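Local structure of glycosyl transferase (Staphylococcus aureus, 5TZJ) at residues Phe221-Val224 with Met225-Ala229; Ala247-Leu250 with Asn251-Phe254; Val266-Glu269 with Glu270-Gln273; Tyr15-Glu18 with Leu19-Leu23. The protein is a glycosyltransferase of family 2, in which an alpha/beta fold joins a mostly helical linker region, here with uridine-diphosphate-N-acetylglucosamine bound. One frame throughout, in Å; residues are numbered along the deposited sequence.

How the interactions relate
Along the chain interaction 4 comes first, followed by interactions 1, 2 and 3. Interaction 4 lies on helix 16-24, in the family 2 part of the protein. The other three belong to the TarS linker domain, with interaction 1 on helix 218-233, interaction 2 on helix 239-256, and interaction 3 in the turn leading into helix 271-282. Interactions 1 and 2 have centres about 12 Å apart and touch, Met225 meeting Phe249 and His253, and Ile228 meeting Phe249, so two successive helices share one packed interface. Interaction 3 lies about 20 Å from interaction 1, centre to centre, at the surface. Interaction 4 has its centre 34 to 42 Å from those of the others. Uridine-diphosphate-N-acetylglucosamine lies within about 9 Å of side chains in interactions 1, 2 and 4.

Interaction 1 of 4, residues Phe221-Val224 with Met225-Ala229; sequences FYEV and MRLIA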
loop_
_atom_site.group_PDB
_atom_site.type_symbol
_atom_site.label_atom_id
_atom_site.label_comp_id
_atom_site.label_asym_id
_atom_site.label_seq_id
_atom_site.Cartn_x
_atom_site.Cartn_y
_atom_site.Cartn_z
ATOM N N PHE A 221 -8.025 3.342 -10.601
ATOM C CA PHE A 221 -6.688 3.106 -10.077
ATOM C C PHE A 221 -5.878 4.387 -10.042
ATOM O O PHE A 221 -5.253 4.714 -9.023
ATOM C CB PHE A 221 -5.957 2.054 -10.928
ATOM C CG PHE A 221 -4.538 1.820 -10.505
ATOM C CD1 PHE A 221 -4.266 1.134 -9.327
ATOM C CD2 PHE A 221 -3.472 2.298 -11.270
ATOM C CE1 PHE A 221 -2.945 0.907 -8.903
ATOM C CE2 PHE A 221 -2.159 2.066 -10.874
ATOM C CZ PHE A 221 -1.892 1.365 -9.674
ATOM N N TYR A 222 -5.849 5.122 -11.168
ATOM C CA TYR A 222 -4.960 6.272 -11.268
ATOM C C TYR A 222 -5.529 7.502 -10.585
ATOM O O TYR A 222 -4.774 8.425 -10.291
ATOM C CB TYR A 222 -4.669 6.597 -12.758
ATOM C CG TYR A 222 -3.693 5.603 -13.387
ATOM C CD1 TYR A 222 -2.359 5.547 -12.969
ATOM C CD2 TYR A 222 -4.116 4.698 -14.367
ATOM C CE1 TYR A 222 -1.476 4.607 -13.514
ATOM C CE2 TYR A 222 -3.200 3.766 -14.936
ATOM C CZ TYR A 222 -1.882 3.765 -14.503
ATOM O OH TYR A 222 -0.943 2.835 -14.975
ATOM N N GLU A 223 -6.835 7.514 -10.262
ATOM C CA GLU A 223 -7.338 8.552 -9.370
ATOM C C GLU A 223 -6.731 8.405 -7.976
ATOM O O GLU A 223 -6.445 9.400 -7.306
ATOM C CB GLU A 223 -8.887 8.484 -9.285
ATOM C CG GLU A 223 -9.490 9.336 -8.148
ATOM C CD GLU A 223 -9.350 10.827 -8.414
ATOM O OE1 GLU A 223 -9.655 11.639 -7.519
ATOM O OE2 GLU A 223 -8.914 11.214 -9.531
ATOM N N VAL A 224 -6.572 7.175 -7.485
ATOM C CA VAL A 224 -5.897 7.038 -6.175
ATOM C C VAL A 224 -4.440 7.509 -6.279
ATOM O O VAL A 224 -3.884 8.087 -5.330
ATOM C CB VAL A 224 -5.938 5.580 -5.693
ATOM C CG1 VAL A 224 -5.103 5.391 -4.382
ATOM C CG2 VAL A 224 -7.422 5.032 -5.585
ATOM N N MET A 225 -3.806 7.281 -7.429
ATOM C CA MET A 225 -2.409 7.748 -7.569
ATOM C C MET A 225 -2.338 9.283 -7.548
ATOM O O MET A 225 -1.488 9.868 -6.852
ATOM C CB MET A 225 -1.778 7.175 -8.849
ATOM C CG MET A 225 -1.698 5.623 -8.900
ATOM S SD MET A 225 -0.892 4.875 -7.477
ATOM C CE MET A 225 -2.311 4.127 -6.610
ATOM N N ARG A 226 -3.233 9.946 -8.298
ATOM C CA ARG A 226 -3.345 11.404 -8.260
ATOM C C ARG A 226 -3.579 11.920 -6.837
ATOM O O ARG A 226 -2.960 12.902 -6.410
ATOM C CB ARG A 226 -4.480 11.850 -9.194
ATOM C CG ARG A 226 -4.577 13.359 -9.371
ATOM C CD ARG A 226 -5.837 13.746 -10.135
ATOM N NE ARG A 226 -7.027 13.505 -9.306
ATOM C CZ ARG A 226 -7.397 14.264 -8.264
ATOM N NH1 ARG A 226 -6.687 15.349 -7.954
ATOM N NH2 ARG A 226 -8.520 13.958 -7.567
ATOM N N LEU A 227 -4.537 11.326 -6.105
ATOM C CA LEU A 227 -4.763 11.771 -4.730
ATOM C C LEU A 227 -3.492 11.673 -3.898
ATOM O O LEU A 227 -3.248 12.513 -3.027
ATOM C CB LEU A 227 -5.899 10.959 -4.055
ATOM C CG LEU A 227 -7.293 11.192 -4.637
ATOM C CD1 LEU A 227 -8.324 10.154 -4.186
ATOM C CD2 LEU A 227 -7.776 12.578 -4.203
ATOM N N ILE A 228 -2.685 10.633 -4.122
ATOM C CA ILE A 228 -1.423 10.499 -3.392
ATOM C C ILE A 228 -0.477 11.630 -3.738
ATOM O O ILE A 228 0.159 12.206 -2.858
ATOM C CB ILE A 228 -0.778 9.122 -3.652
ATOM C CG1 ILE A 228 -1.552 8.042 -2.888
ATOM C CG2 ILE A 228 0.656 9.046 -3.067
ATOM C CD1 ILE A 228 -1.187 6.629 -3.408
ATOM N N ALA A 229 -0.377 11.972 -5.024
ATOM C CA ALA A 229 0.492 13.070 -5.415
ATOM C C ALA A 229 -0.011 14.377 -4.808
ATOM O O ALA A 229 0.783 15.179 -4.321
ATOM C CB ALA A 229 0.564 13.161 -6.967
#
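The carbonyl oxygens of Tyr222, Glu223 and Val224 accept from the amides of Arg226, Leu227 and Ile228 in regular alpha-helical fashion, while the preceding bond, Met225 N to Phe221 O, is weak at 3.4 Å. These turns belong to helix 218-233, whose two sides here differ in character. On the buried side Met225 folds back along the helix: bends at its second and third torsions (chi2 -53°) carry the methyl CE over one face of the Phe221 ring, 4.0 Å from Phe221 CE1. The sulfur SD lies 4.8 Å from the centroid of that ring, an oblique Met-aromatic contact. A flexible thioether suits this spot, since Met225 CE also reaches Val224 CG1 at 3.8 Å and Met225 CG meets Tyr222 CD1 at 4.1 Å. Tyr222 brings a polar tip into this buried region, but its OH is hydrogen-bonded to Thr259. Beyond the segment, Phe281 of helix 271-282 and Gln179 of helix 177-188 also touch Met225, and Arg258 makes a cation-pi contact with Phe221.

On the more exposed side Glu223 and Arg226 run alongside each other, pointing the same way. The guanidinium grips side-on, one nitrogen to each oxygen: Arg226 NH2 reaches Glu223 OE1 at 2.6 Å on the syn side, and Arg226 NE reaches Glu223 OE2 at 3.0 Å from above the carboxylate plane. Because the two planes are turned 41° apart, this salt bridge is twisted rather than flat. Paired charges thus balance each other at the partly exposed edge, and the sulfur and aromatic groups pack in the buried interior.

Interaction 2 of 4, residues Ala247-Leu250 with Asn251-Phe254; sequences AEFL and NRHF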
loop_
_atom_site.group_PDB
_atom_site.type_symbol
_atom_site.label_atom_id
_atom_site.label_comp_id
_atom_site.label_asym_id
_atom_site.label_seq_id
_atom_site.Cartn_x
_atom_site.Cartn_y
_atom_site.Cartn_z
ATOM N N ALA A 247 9.030 12.001 -5.694
ATOM C CA ALA A 247 9.914 11.264 -6.587
ATOM C C ALA A 247 10.080 9.819 -6.142
ATOM O O ALA A 247 10.017 8.907 -6.968
ATOM C CB ALA A 247 11.299 11.958 -6.689
ATOM N N GLU A 248 10.284 9.582 -4.837
ATOM C CA GLU A 248 10.431 8.204 -4.364
ATOM C C GLU A 248 9.158 7.404 -4.612
ATOM O O GLU A 248 9.224 6.197 -4.923
ATOM C CB GLU A 248 10.752 8.129 -2.864
ATOM C CG GLU A 248 12.192 8.449 -2.521
ATOM C CD GLU A 248 13.224 7.726 -3.410
ATOM O OE1 GLU A 248 13.103 6.475 -3.653
ATOM O OE2 GLU A 248 14.154 8.438 -3.857
ATOM N N PHE A 249 8.004 8.032 -4.374
ATOM C CA PHE A 249 6.748 7.352 -4.664
ATOM C C PHE A 249 6.665 7.009 -6.146
ATOM O O PHE A 249 6.187 5.930 -6.517
ATOM C CB PHE A 249 5.525 8.203 -4.254
ATOM C CG PHE A 249 4.218 7.495 -4.561
ATOM C CD1 PHE A 249 3.821 6.401 -3.803
ATOM C CD2 PHE A 249 3.505 7.807 -5.706
ATOM C CE1 PHE A 249 2.645 5.680 -4.122
ATOM C CE2 PHE A 249 2.327 7.099 -6.014
ATOM C CZ PHE A 249 1.913 6.042 -5.224
ATOM N N LEU A 250 7.133 7.912 -7.004
ATOM C CA LEU A 250 7.089 7.632 -8.444
ATOM C C LEU A 250 8.059 6.500 -8.822
ATOM O O LEU A 250 7.725 5.658 -9.655
ATOM C CB LEU A 250 7.389 8.909 -9.230
ATOM C CG LEU A 250 6.327 10.023 -9.119
ATOM C CD1 LEU A 250 6.843 11.349 -9.766
ATOM C CD2 LEU A 250 5.010 9.591 -9.807
ATOM N N ASN A 251 9.252 6.435 -8.187
ATOM C CA ASN A 251 10.163 5.317 -8.444
ATOM C C ASN A 251 9.498 3.978 -8.132
ATOM O O ASN A 251 9.582 3.019 -8.917
ATOM C CB ASN A 251 11.430 5.455 -7.593
ATOM C CG ASN A 251 12.351 6.557 -8.094
ATOM O OD1 ASN A 251 12.303 6.981 -9.264
ATOM N ND2 ASN A 251 13.200 7.027 -7.216
ATOM N N ARG A 252 8.916 3.882 -6.924
ATOM C CA ARG A 252 8.178 2.698 -6.519
ATOM C C ARG A 252 7.084 2.361 -7.532
ATOM O O ARG A 252 6.955 1.208 -7.974
ATOM C CB ARG A 252 7.561 2.941 -5.134
ATOM C CG ARG A 252 6.412 1.961 -4.805
ATOM C CD ARG A 252 5.146 2.630 -4.150
ATOM N NE ARG A 252 4.004 1.702 -4.257
ATOM C CZ ARG A 252 3.772 0.702 -3.414
ATOM N NH1 ARG A 252 4.534 0.546 -2.352
ATOM N NH2 ARG A 252 2.742 -0.130 -3.616
ATOM N N HIS A 253 6.268 3.350 -7.861
ATOM C CA HIS A 253 5.042 3.101 -8.642
ATOM C C HIS A 253 5.383 2.569 -10.022
ATOM O O HIS A 253 4.855 1.538 -10.456
ATOM C CB HIS A 253 4.250 4.386 -8.773
ATOM C CG HIS A 253 3.080 4.274 -9.706
ATOM N ND1 HIS A 253 1.862 3.789 -9.284
ATOM C CD2 HIS A 253 2.946 4.543 -11.034
ATOM C CE1 HIS A 253 1.017 3.768 -10.309
ATOM N NE2 HIS A 253 1.645 4.224 -11.385
ATOM N N PHE A 254 6.332 3.241 -10.709
ATOM C CA PHE A 254 6.691 2.858 -12.071
ATOM C C PHE A 254 7.479 1.567 -12.106
ATOM O O PHE A 254 7.494 0.905 -13.158
ATOM C CB PHE A 254 7.496 3.989 -12.778
ATOM C CG PHE A 254 6.616 5.061 -13.373
ATOM C CD1 PHE A 254 6.090 6.084 -12.570
ATOM C CD2 PHE A 254 6.298 5.028 -14.727
ATOM C CE1 PHE A 254 5.270 7.047 -13.108
ATOM C CE2 PHE A 254 5.504 5.998 -15.275
ATOM C CZ PHE A 254 4.974 7.005 -14.485
#
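Ala247 and Asn251 open this stretch of alpha-helix 239-256, Asn251 N donating to Ala247 O at 2.9 Å; the small Ala247 side chain suits its buried site. Glu248 follows, its chain bent at chi2 (-47°) so that the carboxylate comes back towards Asn251. Glu248 OE1 and Asn251 ND2 are 3.6 Å apart, with carboxylate and amide planes turned 73° to each other. The oxygen OD1 of Asn251 accepts from Met294 N.

Phe249 lies next to Arg252, ring and guanidinium almost parallel at 4°. The touching, however, is done by the aliphatic arm: Arg252 CD approaches Phe249 CE1 at 3.9 Å from an oblique direction. A long arginine can thus lend its CD methylene to an aromatic neighbour while its NH1 bonds to Ile148 O, with the side chain about 8 Å from the bound uridine-diphosphate-N-acetylglucosamine. His253 CB also borders the Phe249 ring, and its NE2 is hydrogen-bonded to Thr259.

Leu250 and Phe254 lie side by side, apolar residues in a buried place. Leu250 CD2 stands 4.2 Å from Phe254 CE1, and Leu250 O meets the edge of the Phe254 ring, 3.4 Å from CD1.

Interaction 3 of 4, residues Val266-Glu269 with Glu270-Gln273; sequences VKLE and EQPQ
Val266 and Gln271 share a straight hydrogen bond: Gln271 NE2 donates to Val266 O at 2.9 Å with an N-H...O angle of 168°. The acceptor lies in the amide plane of Gln271, whose extended chain (chi2 -179°) spans the turn, and the amide's other end, OE1, accepts from Arg313 of helix 309-321. Glutamine suits this buried spot because one side chain can both donate and accept. Two backbone bonds reach three residues ahead, Glu270 N to Lys267 O at 2.9 Å and Gln271 N to Leu268 O at 3.1 Å, each donor standing well above the plane of its carbonyl.

Such short steps are those of a 3-10 turn, here connecting helix 262-265 to helix 271-282. Proline fits the opening turn of the latter, where a residue needs no N-H to give, and Pro272 CD rests 3.6 Å from Leu268 O.

Among the carbon contacts, Val266 CG1 touches Glu270 CB at 3.6 Å, the two side chains crossing at about a right angle, and Val266 slides past Gln271 with CG1 against CG.

Charged groups approach more loosely. Lys267 and Glu270 lie alongside, but it is Lys267 CD that meets Glu270 OE1, at 3.2 Å, while Lys267 NZ stays 5.3 Å from that oxygen. A water bridges the same two residues, accepting from the backbone N of Lys267 and donating weakly to Glu270 OE2.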
loop_
_atom_site.group_PDB
_atom_site.type_symbol
_atom_site.label_atom_id
_atom_site.label_comp_id
_atom_site.label_asym_id
_atom_site.label_seq_id
_atom_site.Cartn_x
_atom_site.Cartn_y
_atom_site.Cartn_z
ATOM N N VAL A 266 -1.094 -4.409 -22.268
ATOM C CA VAL A 266 -2.499 -4.066 -22.461
ATOM C C VAL A 266 -2.843 -4.112 -23.947
ATOM O O VAL A 266 -2.045 -3.690 -24.808
ATOM C CB VAL A 266 -2.750 -2.671 -21.860
ATOM C CG1 VAL A 266 -4.186 -2.159 -22.157
ATOM C CG2 VAL A 266 -2.517 -2.699 -20.324
ATOM N N LYS A 267 -4.010 -4.666 -24.266
ATOM C CA LYS A 267 -4.492 -4.638 -25.649
ATOM C C LYS A 267 -4.337 -3.249 -26.222
ATOM O O LYS A 267 -4.720 -2.265 -25.580
ATOM C CB LYS A 267 -5.963 -5.041 -25.689
ATOM C CG LYS A 267 -6.212 -6.428 -25.152
ATOM C CD LYS A 267 -7.728 -6.674 -25.026
ATOM C CE LYS A 267 -7.979 -8.011 -24.338
ATOM N NZ LYS A 267 -7.146 -9.060 -25.016
ATOM N N LEU A 268 -3.779 -3.153 -27.432
ATOM C CA LEU A 268 -3.589 -1.835 -28.050
ATOM C C LEU A 268 -4.840 -0.970 -27.932
ATOM O O LEU A 268 -4.762 0.220 -27.626
ATOM C CB LEU A 268 -3.222 -1.977 -29.544
ATOM C CG LEU A 268 -1.800 -2.232 -29.958
ATOM C CD1 LEU A 268 -1.700 -2.460 -31.524
ATOM C CD2 LEU A 268 -0.909 -1.105 -29.538
ATOM N N GLU A 269 -6.007 -1.543 -28.212
ATOM C CA GLU A 269 -7.214 -0.715 -28.301
ATOM C C GLU A 269 -7.694 -0.207 -26.948
ATOM O O GLU A 269 -8.515 0.715 -26.921
ATOM C CB GLU A 269 -8.328 -1.494 -29.009
ATOM C CG GLU A 269 -8.781 -2.728 -28.244
ATOM C CD GLU A 269 -7.971 -4.008 -28.567
ATOM O OE1 GLU A 269 -8.377 -5.088 -28.083
ATOM O OE2 GLU A 269 -6.949 -3.944 -29.283
ATOM N N GLU A 270 -7.160 -0.736 -25.834
ATOM C CA GLU A 270 -7.412 -0.239 -24.495
ATOM C C GLU A 270 -6.406 0.785 -24.019
ATOM O O GLU A 270 -6.679 1.446 -23.013
ATOM C CB GLU A 270 -7.425 -1.404 -23.493
ATOM C CG GLU A 270 -8.622 -2.337 -23.720
ATOM C CD GLU A 270 -8.686 -3.509 -22.741
ATOM O OE1 GLU A 270 -9.251 -4.554 -23.115
ATOM O OE2 GLU A 270 -8.181 -3.390 -21.605
ATOM N N GLN A 271 -5.260 0.947 -24.704
ATOM C CA GLN A 271 -4.201 1.766 -24.143
ATOM C C GLN A 271 -4.548 3.240 -24.073
ATOM O O GLN A 271 -4.019 3.921 -23.193
ATOM C CB GLN A 271 -2.857 1.594 -24.913
ATOM C CG GLN A 271 -2.264 0.138 -24.710
ATOM C CD GLN A 271 -0.930 -0.100 -25.415
ATOM O OE1 GLN A 271 -0.254 0.842 -25.853
ATOM N NE2 GLN A 271 -0.558 -1.377 -25.558
ATOM N N PRO A 272 -5.363 3.812 -24.971
ATOM C CA PRO A 272 -5.721 5.233 -24.759
ATOM C C PRO A 272 -6.464 5.480 -23.454
ATOM O O PRO A 272 -6.340 6.568 -22.882
ATOM C CB PRO A 272 -6.575 5.571 -25.991
ATOM C CG PRO A 272 -6.035 4.656 -27.021
ATOM C CD PRO A 272 -5.786 3.359 -26.313
ATOM N N GLN A 273 -7.249 4.521 -22.971
ATOM C CA GLN A 273 -7.840 4.694 -21.645
ATOM C C GLN A 273 -6.750 4.754 -20.580
ATOM O O GLN A 273 -6.842 5.526 -19.617
ATOM C CB GLN A 273 -8.782 3.547 -21.315
ATOM C CG GLN A 273 -9.978 3.409 -22.183
ATOM C CD GLN A 273 -10.667 2.056 -21.936
ATOM O OE1 GLN A 273 -10.891 1.644 -20.772
ATOM N NE2 GLN A 273 -10.971 1.355 -23.025
HETATM O O HOH W 1 -5.779 -5.528 -21.859
#

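Interaction 4 of 4, residues Tyr15-Glu18 with Leu19-Leu23; sequences YITE and LLNSL
Ile16 holds CG1 anti to the backbone N (chi1 -173°), whereas Leu20 sets CG beside its own backbone N (chi1 -59°), and the two torsions bring Ile16 CG1 within 3.8 Å of Leu20 CD1. The tip of Ile16 turns to Leu19 as well, Ile16 CD1 to Leu19 CD2 at 4.1 Å. These branched apolar chains suit the buried side of the helix: Ile16 also packs on Thr9 and Leu19 on Val7 of strand 3-9, and Leu20 on Val50 of helix 46-51.

The polar residues take the more open side. Thr17 and Asn21 lie side by side, the methyl CG2 of Thr17 resting 3.5 Å from Asn21 ND2, while Asn21 OD1 is hydrogen-bonded to the hydroxyl of Tyr53. A water then ties Asn21 to Glu18, accepting from Asn21 ND2 at 2.8 Å and donating to Glu18 OE2 at 3.1 Å; an exposed glutamate is well placed to be linked through solvent. Ser22 instead folds its hydroxyl back on the helix, OG donating to Leu19 O at 2.8 Å in the carbonyl plane, on a lone pair. That oxygen also accepts from Leu23 N, so two donors hold it, and a small serine can satisfy its own hydroxyl in this way.

Leu20 N, Asn21 N and Ser22 N bond to the carbonyls of Ile16, Thr17 and Glu18. At the start of the helix, the side chain of Tyr15 lies about 5 Å from the bound uridine-diphosphate-N-acetylglucosamine. Strand 3-9, helix 16-24 and strand 33-39 form a beta-alpha-beta unit with parallel strands, as in the Rossmann-like GT-A fold of family 2 glycosyltransferases.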
loop_
_atom_site.group_PDB
_atom_site.type_symbol
_atom_site.label_atom_id
_atom_site.label_comp_id
_atom_site.label_asym_id
_atom_site.label_seq_id
_atom_site.Cartn_x
_atom_site.Cartn_y
_atom_site.Cartn_z
ATOM N N TYR A 15 -11.065 -19.977 6.063
ATOM C CA TYR A 15 -9.784 -19.662 6.695
ATOM C C TYR A 15 -9.881 -18.808 7.950
ATOM O O TYR A 15 -8.875 -18.688 8.656
ATOM C CB TYR A 15 -8.843 -18.956 5.693
ATOM C CG TYR A 15 -9.540 -17.985 4.754
ATOM C CD1 TYR A 15 -9.831 -16.686 5.154
ATOM C CD2 TYR A 15 -9.908 -18.371 3.466
ATOM C CE1 TYR A 15 -10.471 -15.772 4.284
ATOM C CE2 TYR A 15 -10.552 -17.480 2.585
ATOM C CZ TYR A 15 -10.840 -16.169 2.992
ATOM O OH TYR A 15 -11.480 -15.275 2.112
ATOM N N ILE A 16 -11.039 -18.207 8.255
ATOM C CA ILE A 16 -11.070 -17.198 9.309
ATOM C C ILE A 16 -10.649 -17.774 10.653
ATOM O O ILE A 16 -10.153 -17.035 11.513
ATOM C CB ILE A 16 -12.465 -16.549 9.399
ATOM C CG1 ILE A 16 -12.459 -15.378 10.381
ATOM C CG2 ILE A 16 -13.486 -17.567 9.752
ATOM C CD1 ILE A 16 -11.648 -14.176 9.882
ATOM N N THR A 17 -10.789 -19.092 10.834
ATOM C CA THR A 17 -10.385 -19.723 12.086
ATOM C C THR A 17 -8.890 -19.551 12.359
ATOM O O THR A 17 -8.487 -19.335 13.511
ATOM C CB THR A 17 -10.766 -21.206 12.065
ATOM O OG1 THR A 17 -12.189 -21.322 11.933
ATOM C CG2 THR A 17 -10.352 -21.878 13.333
ATOM N N GLU A 18 -8.042 -19.667 11.333
ATOM C CA GLU A 18 -6.609 -19.529 11.599
ATOM C C GLU A 18 -6.299 -18.163 12.213
ATOM O O GLU A 18 -5.585 -18.078 13.222
ATOM C CB GLU A 18 -5.779 -19.765 10.332
ATOM C CG GLU A 18 -6.385 -20.775 9.355
ATOM C CD GLU A 18 -6.301 -22.236 9.804
ATOM O OE1 GLU A 18 -6.610 -23.097 8.959
ATOM O OE2 GLU A 18 -5.940 -22.545 10.971
ATOM N N LEU A 19 -6.898 -17.096 11.681
ATOM C CA LEU A 19 -6.699 -15.768 12.268
ATOM C C LEU A 19 -7.183 -15.712 13.714
ATOM O O LEU A 19 -6.452 -15.269 14.612
ATOM C CB LEU A 19 -7.427 -14.714 11.443
ATOM C CG LEU A 19 -7.498 -13.328 12.098
ATOM C CD1 LEU A 19 -6.115 -12.772 12.497
ATOM C CD2 LEU A 19 -8.194 -12.379 11.123
ATOM N N LEU A 20 -8.437 -16.117 13.953
ATOM C CA LEU A 20 -9.003 -15.996 15.292
ATOM C C LEU A 20 -8.234 -16.837 16.310
ATOM O O LEU A 20 -8.096 -16.418 17.460
ATOM C CB LEU A 20 -10.484 -16.373 15.275
ATOM C CG LEU A 20 -11.354 -15.512 14.346
ATOM C CD1 LEU A 20 -12.695 -16.197 14.033
ATOM C CD2 LEU A 20 -11.578 -14.132 14.924
ATOM N N ASN A 21 -7.708 -18.002 15.902
ATOM C CA ASN A 21 -6.872 -18.792 16.811
ATOM C C ASN A 21 -5.599 -18.032 17.164
ATOM O O ASN A 21 -5.142 -18.072 18.314
ATOM C CB ASN A 21 -6.493 -20.146 16.199
ATOM C CG ASN A 21 -7.637 -21.129 16.155
ATOM O OD1 ASN A 21 -8.644 -20.981 16.858
ATOM N ND2 ASN A 21 -7.481 -22.162 15.328
ATOM N N SER A 22 -5.025 -17.319 16.182
ATOM C CA SER A 22 -3.780 -16.597 16.444
ATOM C C SER A 22 -4.028 -15.408 17.364
ATOM O O SER A 22 -3.161 -15.063 18.179
ATOM C CB SER A 22 -3.136 -16.144 15.128
ATOM O OG SER A 22 -3.658 -14.893 14.706
ATOM N N LEU A 23 -5.216 -14.788 17.260
ATOM C CA LEU A 23 -5.627 -13.755 18.214
ATOM C C LEU A 23 -5.887 -14.339 19.610
ATOM O O LEU A 23 -5.500 -13.742 20.627
ATOM C CB LEU A 23 -6.860 -13.027 17.666
ATOM C CG LEU A 23 -6.586 -12.347 16.299
ATOM C CD1 LEU A 23 -7.730 -11.454 15.823
ATOM C CD2 LEU A 23 -5.341 -11.516 16.414
HETATM O O HOH W 2 -5.120 -22.598 13.959
#